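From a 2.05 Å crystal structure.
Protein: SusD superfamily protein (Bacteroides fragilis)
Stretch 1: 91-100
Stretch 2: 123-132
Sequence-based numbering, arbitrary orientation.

Stretch 1 91-100: AINKVNTFLQ
Stretch 2 (123-132) VRALAYYYLN

How do the two backbones lie against each other? Residues 91-100 and 123-131 are both α-helical, with phi and psi near -62° and -43° and successive i to i+4 backbone hydrogen bonds, such as Asn-96 N to Ile-92 O at 2.9 Å and Tyr-128 N to Arg-124 O at 3.0 Å. They run nearly antiparallel: their N-to-C directions differ by 155° (signed crossing angle -155°), and the axes approach to 9.1 Å. Register is set by Ile-92 and Arg-124, whose CA atoms stand 5.3 Å apart. About 410 Å² is buried, both sides summed.

What does Ile-92 fill? It is a knob pointing toward the second helix, seated in a hollow formed by Arg-124, Ala-127, Tyr-128 and Leu-131. With chi1 m (-72°) and chi2 t (156°), its CG1 lies 3.7 Å from Ala-127 CB; the small methyl of alanine forms a shallow floor that leaves room for the branched chain. Ile-92 CD1 then rests over one face of the Tyr-128 ring, 3.7 Å from the ring centroid and 13° off the normal, a CH-pi contact. Tyr-128 (chi1 -82°, chi2 -65°) starts sideways, but its end comes nearer, bringing OH to 3.5 Å from Ile-92 CG2. Leu-131, m then t, closes the hollow with its CD1 4.1 Å from Ile-92 CD1.

Where does the reciprocal bump go? Arg-124 sits among Ile-92, Val-95, Asn-96 and Leu-99. Its CA-to-CB bond points sideways, yet chi1 t, chi2 t, chi3 p (68°) and chi4 -171° bring its end nearer to the first helix. Val-95 CG1 packs 3.8 Å from Arg-124 CB, and Leu-99 CD1 lies 3.6 Å from Arg-124 NH1; both methyls lie over one face of the guanidinium, a flat surface well suited to apolar packing. Leu-99 is m, t. Val-95, with chi1 t, also places CG2 4.0 Å from CG1 of Val-123 (chi1 t), extending the apolar seam.

How is the buried charged group accommodated? The guanidinium edge meets Asn-96, whose chi1 m (-62°) and chi2 of -13° present OD1 near the guanidinium plane. Arg-124 NH1 donates a hydrogen bond to Asn-96 OD1 at 2.9 Å with an N-H...O angle of 163°, the sole hydrogen bond between the stretches. Arginine thus suits two demands at once, offering a face to methyls and an edge to a carbonyl; its NE and NH2 are hydrogen-bonded elsewhere in the structure.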

# COMPACT_ATOMS: atom_id res chain seq x y z
N ALA A 91 -11.26 -4.91 -10.77
CA ALA A 91 -10.39 -3.82 -11.22
C ALA A 91 -9.44 -4.29 -12.36
O ALA A 91 -9.29 -3.61 -13.37
CB ALA A 91 -9.59 -3.26 -10.03
N ILE A 92 -8.83 -5.47 -12.19
CA ILE A 92 -7.92 -6.00 -13.21
C ILE A 92 -8.63 -6.21 -14.53
O ILE A 92 -8.11 -5.83 -15.59
CB ILE A 92 -7.24 -7.28 -12.68
CG1 ILE A 92 -6.20 -6.88 -11.60
CG2 ILE A 92 -6.57 -8.13 -13.81
CD1 ILE A 92 -5.87 -8.00 -10.60
N ASN A 93 -9.83 -6.80 -14.50
CA ASN A 93 -10.57 -7.06 -15.73
C ASN A 93 -11.01 -5.76 -16.41
O ASN A 93 -11.01 -5.68 -17.62
CB ASN A 93 -11.78 -7.99 -15.51
CG ASN A 93 -12.39 -8.47 -16.84
OD1 ASN A 93 -11.70 -9.07 -17.69
ND2 ASN A 93 -13.67 -8.17 -17.06
N LYS A 94 -11.38 -4.76 -15.61
CA LYS A 94 -11.65 -3.42 -16.14
C LYS A 94 -10.45 -2.83 -16.87
O LYS A 94 -10.63 -2.25 -17.94
CB LYS A 94 -12.12 -2.45 -15.05
CG LYS A 94 -13.57 -2.72 -14.63
CD LYS A 94 -14.00 -1.87 -13.41
CE LYS A 94 -15.47 -2.08 -13.09
NZ LYS A 94 -16.23 -1.28 -14.11
N VAL A 95 -9.25 -3.01 -16.33
CA VAL A 95 -8.04 -2.55 -17.04
C VAL A 95 -7.83 -3.36 -18.34
O VAL A 95 -7.61 -2.79 -19.39
CB VAL A 95 -6.77 -2.62 -16.16
CG1 VAL A 95 -5.47 -2.43 -17.05
CG2 VAL A 95 -6.83 -1.60 -15.00
N ASN A 96 -7.96 -4.67 -18.27
CA ASN A 96 -7.76 -5.54 -19.45
C ASN A 96 -8.72 -5.10 -20.58
O ASN A 96 -8.31 -4.97 -21.74
CB ASN A 96 -8.01 -7.01 -19.10
CG ASN A 96 -7.04 -7.56 -18.03
OD1 ASN A 96 -6.06 -6.92 -17.73
ND2 ASN A 96 -7.36 -8.73 -17.45
N THR A 97 -9.98 -4.86 -20.21
CA THR A 97 -11.02 -4.41 -21.15
C THR A 97 -10.77 -3.01 -21.67
O THR A 97 -10.85 -2.79 -22.87
CB THR A 97 -12.39 -4.49 -20.50
OG1 THR A 97 -12.50 -5.81 -19.97
CG2 THR A 97 -13.52 -4.23 -21.54
N PHE A 98 -10.42 -2.09 -20.79
CA PHE A 98 -10.02 -0.75 -21.19
C PHE A 98 -8.91 -0.80 -22.23
O PHE A 98 -9.03 -0.16 -23.27
CB PHE A 98 -9.57 0.08 -19.99
CG PHE A 98 -9.04 1.46 -20.34
CD1 PHE A 98 -9.90 2.52 -20.51
CD2 PHE A 98 -7.68 1.70 -20.41
CE1 PHE A 98 -9.42 3.79 -20.81
CE2 PHE A 98 -7.18 2.96 -20.69
CZ PHE A 98 -8.05 4.01 -20.90
N LEU A 99 -7.83 -1.55 -21.96
CA LEU A 99 -6.71 -1.62 -22.90
C LEU A 99 -7.13 -2.18 -24.25
O LEU A 99 -6.67 -1.71 -25.27
CB LEU A 99 -5.52 -2.43 -22.35
CG LEU A 99 -4.79 -1.84 -21.14
CD1 LEU A 99 -3.83 -2.89 -20.53
CD2 LEU A 99 -4.06 -0.55 -21.51
N GLN A 100 -8.01 -3.17 -24.27
CA GLN A 100 -8.44 -3.71 -25.54
C GLN A 100 -9.33 -2.73 -26.29
O GLN A 100 -9.18 -2.58 -27.50
CB GLN A 100 -9.19 -5.02 -25.34
CG GLN A 100 -9.69 -5.65 -26.63
CD GLN A 100 -10.16 -7.07 -26.38
OE1 GLN A 100 -9.35 -8.00 -26.26
NE2 GLN A 100 -11.47 -7.22 -26.18
N VAL A 123 -2.50 0.87 -12.73
CA VAL A 123 -3.61 0.40 -11.91
C VAL A 123 -3.62 -1.14 -11.84
O VAL A 123 -3.73 -1.69 -10.75
CB VAL A 123 -4.94 0.98 -12.39
CG1 VAL A 123 -6.11 0.39 -11.62
CG2 VAL A 123 -4.92 2.51 -12.24
N ARG A 124 -3.40 -1.83 -12.97
CA ARG A 124 -3.32 -3.29 -12.95
C ARG A 124 -2.13 -3.76 -12.12
O ARG A 124 -2.26 -4.69 -11.33
CB ARG A 124 -3.24 -3.83 -14.35
CG ARG A 124 -3.22 -5.35 -14.44
CD ARG A 124 -3.48 -5.79 -15.88
NE ARG A 124 -2.38 -5.43 -16.76
CZ ARG A 124 -2.43 -5.55 -18.09
NH1 ARG A 124 -3.52 -6.03 -18.73
NH2 ARG A 124 -1.35 -5.25 -18.80
N ALA A 125 -1.01 -3.06 -12.26
CA ALA A 125 0.21 -3.40 -11.54
C ALA A 125 0.02 -3.27 -10.02
O ALA A 125 0.41 -4.17 -9.24
CB ALA A 125 1.39 -2.50 -12.04
N LEU A 126 -0.63 -2.18 -9.61
CA LEU A 126 -0.92 -1.97 -8.21
C LEU A 126 -1.85 -3.05 -7.62
O LEU A 126 -1.65 -3.55 -6.47
CB LEU A 126 -1.50 -0.55 -8.02
CG LEU A 126 -1.53 0.02 -6.61
CD1 LEU A 126 -0.13 0.01 -5.92
CD2 LEU A 126 -2.16 1.44 -6.57
N ALA A 127 -2.86 -3.43 -8.39
CA ALA A 127 -3.81 -4.44 -7.93
C ALA A 127 -3.08 -5.77 -7.69
O ALA A 127 -3.18 -6.38 -6.61
CB ALA A 127 -4.94 -4.59 -8.93
N TYR A 128 -2.28 -6.19 -8.68
CA TYR A 128 -1.48 -7.42 -8.52
C TYR A 128 -0.47 -7.32 -7.38
O TYR A 128 -0.21 -8.32 -6.70
CB TYR A 128 -0.77 -7.81 -9.84
CG TYR A 128 -1.68 -8.57 -10.76
CD1 TYR A 128 -2.15 -9.83 -10.40
CD2 TYR A 128 -2.12 -8.03 -11.99
CE1 TYR A 128 -3.01 -10.55 -11.22
CE2 TYR A 128 -2.99 -8.76 -12.83
CZ TYR A 128 -3.43 -10.02 -12.42
OH TYR A 128 -4.29 -10.76 -13.18
N TYR A 129 0.10 -6.13 -7.17
CA TYR A 129 1.06 -5.95 -6.10
C TYR A 129 0.45 -6.24 -4.72
O TYR A 129 1.06 -6.92 -3.87
CB TYR A 129 1.66 -4.52 -6.16
CG TYR A 129 2.38 -4.12 -4.91
CD1 TYR A 129 3.72 -4.45 -4.73
CD2 TYR A 129 1.75 -3.40 -3.92
CE1 TYR A 129 4.41 -4.10 -3.59
CE2 TYR A 129 2.44 -3.04 -2.74
CZ TYR A 129 3.76 -3.38 -2.60
OH TYR A 129 4.46 -3.01 -1.46
N TYR A 130 -0.74 -5.71 -4.48
CA TYR A 130 -1.42 -5.98 -3.22
C TYR A 130 -1.82 -7.46 -3.05
O TYR A 130 -1.63 -8.02 -1.97
CB TYR A 130 -2.58 -5.01 -3.00
CG TYR A 130 -2.11 -3.59 -2.67
CD1 TYR A 130 -1.35 -3.35 -1.53
CD2 TYR A 130 -2.47 -2.52 -3.47
CE1 TYR A 130 -0.95 -2.06 -1.20
CE2 TYR A 130 -2.06 -1.23 -3.17
CZ TYR A 130 -1.32 -1.01 -2.02
OH TYR A 130 -0.91 0.25 -1.70
N LEU A 131 -2.29 -8.11 -4.11
CA LEU A 131 -2.57 -9.55 -4.06
C LEU A 131 -1.29 -10.35 -3.72
O LEU A 131 -1.32 -11.30 -2.93
CB LEU A 131 -3.17 -10.05 -5.36
CG LEU A 131 -4.54 -9.52 -5.82
CD1 LEU A 131 -4.87 -10.09 -7.20
CD2 LEU A 131 -5.64 -9.90 -4.75
N ASN A 132 -0.15 -9.89 -4.24
CA ASN A 132 1.11 -10.59 -4.07
C ASN A 132 1.64 -10.46 -2.64
O ASN A 132 2.62 -11.11 -2.29
CB ASN A 132 2.19 -10.07 -5.04
CG ASN A 132 3.03 -11.17 -5.67
OD1 ASN A 132 2.59 -12.30 -5.80
ND2 ASN A 132 4.28 -10.82 -6.07